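Local coordinates for protein endoglucanase (Clostridium thermocellum, PDB 2YIK) that probably hydrolyses internal beta-1,4-glucosidic bonds of cellulose, as a glycoside hydrolase family 9 endoglucanase, at residues Y138-K142 against L404-H409. Residues are numbered along the deposited sequence; the frame is centred on the assembly and turned at random.
Sequences YYEFK and LVYDKH
The C-terminal ends of two helices, 124-140 and 392-408, meet where Glu140 receives Lys408 and His409. Lys408 reaches across with CG anti to its backbone N (chi1 173°) and the rest of its chain extended, which carries NZ to the end of helix 124-140. There NZ donates to the backbone O of Glu140 at 2.7 Å, in the carbonyl plane and on a lone pair, so the lysine covers a carbonyl at the helix terminus. The same NZ forms a salt bridge with Glu140 OE1 at 3.1 Å, on the anti side of the carboxylate. The syn side of OE1 takes the nearly straight bond from His409 NE2, 2.8 Å long with an N-H...O angle of 160°; the oxygen lies close to the imidazole plane. Carboxylate and ring planes stand 78° apart. Two donors thus grip OE1 from its syn and anti sides, which restrains the carboxylate's rotation. A water accepts a weak bond from Lys408 NZ and donates to Tyr139 O. Both helices belong to the (alpha/alpha)6 barrel of family 9 glycoside hydrolases, and the His409 side chain is about 14 Å from a bound calcium ion. Next to these bonds, Phe141 CZ abuts Leu404 CB and Val405 CG2, each at 3.9 Å, with the ring edge directed at the Leu404 carbonyl. The Lys408 chain runs past the Phe141 ring in the opposite direction, CD 4.0 Å from CE1, while Val405 CG1 lies 3.7 Å from Glu140 OE2. Helix 499-516 packs on Phe141 and Leu404. Glu331 of helix 322-336 brings a second carboxylate near Glu140 OE2; if both are ionised they would repel, a cost that Lys408 and His409 probably offset.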
loop_
_atom_site.group_PDB
_atom_site.type_symbol
_atom_site.label_atom_id
_atom_site.label_comp_id
_atom_site.label_asym_id
_atom_site.label_seq_id
_atom_site.Cartn_x
_atom_site.Cartn_y
_atom_site.Cartn_z
ATOM N N TYR A 138 5.673 9.247 -1.165
ATOM C CA TYR A 138 6.523 10.091 -0.325
ATOM C C TYR A 138 7.884 10.260 -1.003
ATOM O O TYR A 138 8.465 11.340 -0.994
ATOM C CB TYR A 138 6.681 9.456 1.065
ATOM C CG TYR A 138 7.420 10.314 2.068
ATOM C CD1 TYR A 138 6.999 11.618 2.350
ATOM C CD2 TYR A 138 8.542 9.826 2.734
ATOM C CE1 TYR A 138 7.685 12.417 3.270
ATOM C CE2 TYR A 138 9.237 10.619 3.654
ATOM C CZ TYR A 138 8.804 11.914 3.915
ATOM O OH TYR A 138 9.512 12.720 4.779
ATOM N N TYR A 139 8.384 9.188 -1.607
ATOM C CA TYR A 139 9.662 9.240 -2.306
ATOM C C TYR A 139 9.609 10.205 -3.493
ATOM O O TYR A 139 10.532 10.992 -3.697
ATOM C CB TYR A 139 10.045 7.840 -2.796
ATOM C CG TYR A 139 11.211 7.805 -3.769
ATOM C CD1 TYR A 139 12.521 8.065 -3.352
ATOM C CD2 TYR A 139 10.996 7.526 -5.115
ATOM C CE1 TYR A 139 13.594 8.045 -4.270
ATOM C CE2 TYR A 139 12.047 7.509 -6.032
ATOM C CZ TYR A 139 13.339 7.768 -5.610
ATOM O OH TYR A 139 14.355 7.751 -6.551
ATOM N N GLU A 140 8.527 10.143 -4.267
ATOM C CA GLU A 140 8.366 10.999 -5.438
ATOM C C GLU A 140 8.090 12.457 -5.109
ATOM O O GLU A 140 8.687 13.352 -5.706
ATOM C CB GLU A 140 7.214 10.506 -6.326
ATOM C CG GLU A 140 7.403 9.142 -6.941
ATOM C CD GLU A 140 8.320 9.146 -8.152
ATOM O OE1 GLU A 140 8.840 10.212 -8.529
ATOM O OE2 GLU A 140 8.520 8.070 -8.738
ATOM N N PHE A 141 7.188 12.695 -4.163
ATOM C CA PHE A 141 6.802 14.059 -3.826
ATOM C C PHE A 141 7.172 14.554 -2.423
ATOM O O PHE A 141 6.411 15.307 -1.808
ATOM C CB PHE A 141 5.289 14.210 -4.066
ATOM C CG PHE A 141 4.832 13.698 -5.421
ATOM C CD1 PHE A 141 5.343 14.245 -6.598
ATOM C CD2 PHE A 141 3.918 12.649 -5.517
ATOM C CE1 PHE A 141 4.951 13.750 -7.852
ATOM C CE2 PHE A 141 3.521 12.146 -6.764
ATOM C CZ PHE A 141 4.039 12.699 -7.933
ATOM N N LYS A 142 8.347 14.161 -1.933
ATOM C CA LYS A 142 8.794 14.579 -0.601
ATOM C C LYS A 142 8.749 16.108 -0.436
ATOM O O LYS A 142 8.396 16.609 0.628
ATOM C CB LYS A 142 10.222 14.067 -0.320
ATOM C CG LYS A 142 10.553 13.943 1.188
ATOM C CD LYS A 142 12.039 13.660 1.501
ATOM C CE LYS A 142 12.547 12.262 1.073
ATOM N NZ LYS A 142 11.501 11.208 0.772
ATOM N N LEU A 404 0.643 11.768 -12.335
ATOM C CA LEU A 404 1.465 12.811 -11.731
ATOM C C LEU A 404 2.953 12.443 -11.703
ATOM O O LEU A 404 3.812 13.310 -11.834
ATOM C CB LEU A 404 0.937 13.110 -10.327
ATOM C CG LEU A 404 -0.511 13.629 -10.398
ATOM C CD1 LEU A 404 -1.240 13.389 -9.089
ATOM C CD2 LEU A 404 -0.489 15.108 -10.761
ATOM N N VAL A 405 3.250 11.157 -11.543
ATOM C CA VAL A 405 4.633 10.696 -11.540
ATOM C C VAL A 405 5.214 10.825 -12.960
ATOM O O VAL A 405 6.371 11.212 -13.141
ATOM C CB VAL A 405 4.725 9.221 -11.059
ATOM C CG1 VAL A 405 6.082 8.622 -11.431
ATOM C CG2 VAL A 405 4.520 9.163 -9.550
ATOM N N TYR A 406 4.402 10.513 -13.966
ATOM C CA TYR A 406 4.851 10.609 -15.354
ATOM C C TYR A 406 5.205 12.057 -15.692
ATOM O O TYR A 406 6.256 12.326 -16.284
ATOM C CB TYR A 406 3.764 10.126 -16.318
ATOM C CG TYR A 406 4.191 10.133 -17.771
ATOM C CD1 TYR A 406 4.101 11.293 -18.541
ATOM C CD2 TYR A 406 4.696 8.984 -18.374
ATOM C CE1 TYR A 406 4.506 11.307 -19.872
ATOM C CE2 TYR A 406 5.098 8.983 -19.704
ATOM C CZ TYR A 406 4.999 10.147 -20.449
ATOM O OH TYR A 406 5.369 10.149 -21.776
ATOM N N ASP A 407 4.331 12.988 -15.318
ATOM C CA ASP A 407 4.587 14.393 -15.607
ATOM C C ASP A 407 5.802 14.910 -14.855
ATOM O O ASP A 407 6.564 15.722 -15.389
ATOM C CB ASP A 407 3.357 15.255 -15.287
ATOM C CG ASP A 407 2.278 15.158 -16.367
ATOM O OD1 ASP A 407 2.510 14.454 -17.373
ATOM O OD2 ASP A 407 1.204 15.782 -16.215
ATOM N N LYS A 408 5.990 14.440 -13.624
ATOM C CA LYS A 408 7.136 14.880 -12.851
ATOM C C LYS A 408 8.413 14.521 -13.600
ATOM O O LYS A 408 9.340 15.330 -13.697
ATOM C CB LYS A 408 7.175 14.220 -11.474
ATOM C CG LYS A 408 8.462 14.532 -10.717
ATOM C CD LYS A 408 8.629 13.684 -9.466
ATOM C CE LYS A 408 10.058 13.803 -8.921
ATOM N NZ LYS A 408 10.326 12.858 -7.799
ATOM N N HIS A 409 8.444 13.315 -14.156
ATOM C CA HIS A 409 9.622 12.847 -14.861
ATOM C C HIS A 409 9.732 13.229 -16.327
ATOM O O HIS A 409 10.619 12.751 -17.038
ATOM C CB HIS A 409 9.734 11.341 -14.666
ATOM C CG HIS A 409 9.976 10.958 -13.244
ATOM N ND1 HIS A 409 11.208 11.108 -12.635
ATOM C CD2 HIS A 409 9.138 10.520 -12.276
ATOM C CE1 HIS A 409 11.111 10.784 -11.363
ATOM N NE2 HIS A 409 9.862 10.423 -11.116
HETATM O O HOH W 1 12.205 11.799 -5.905
#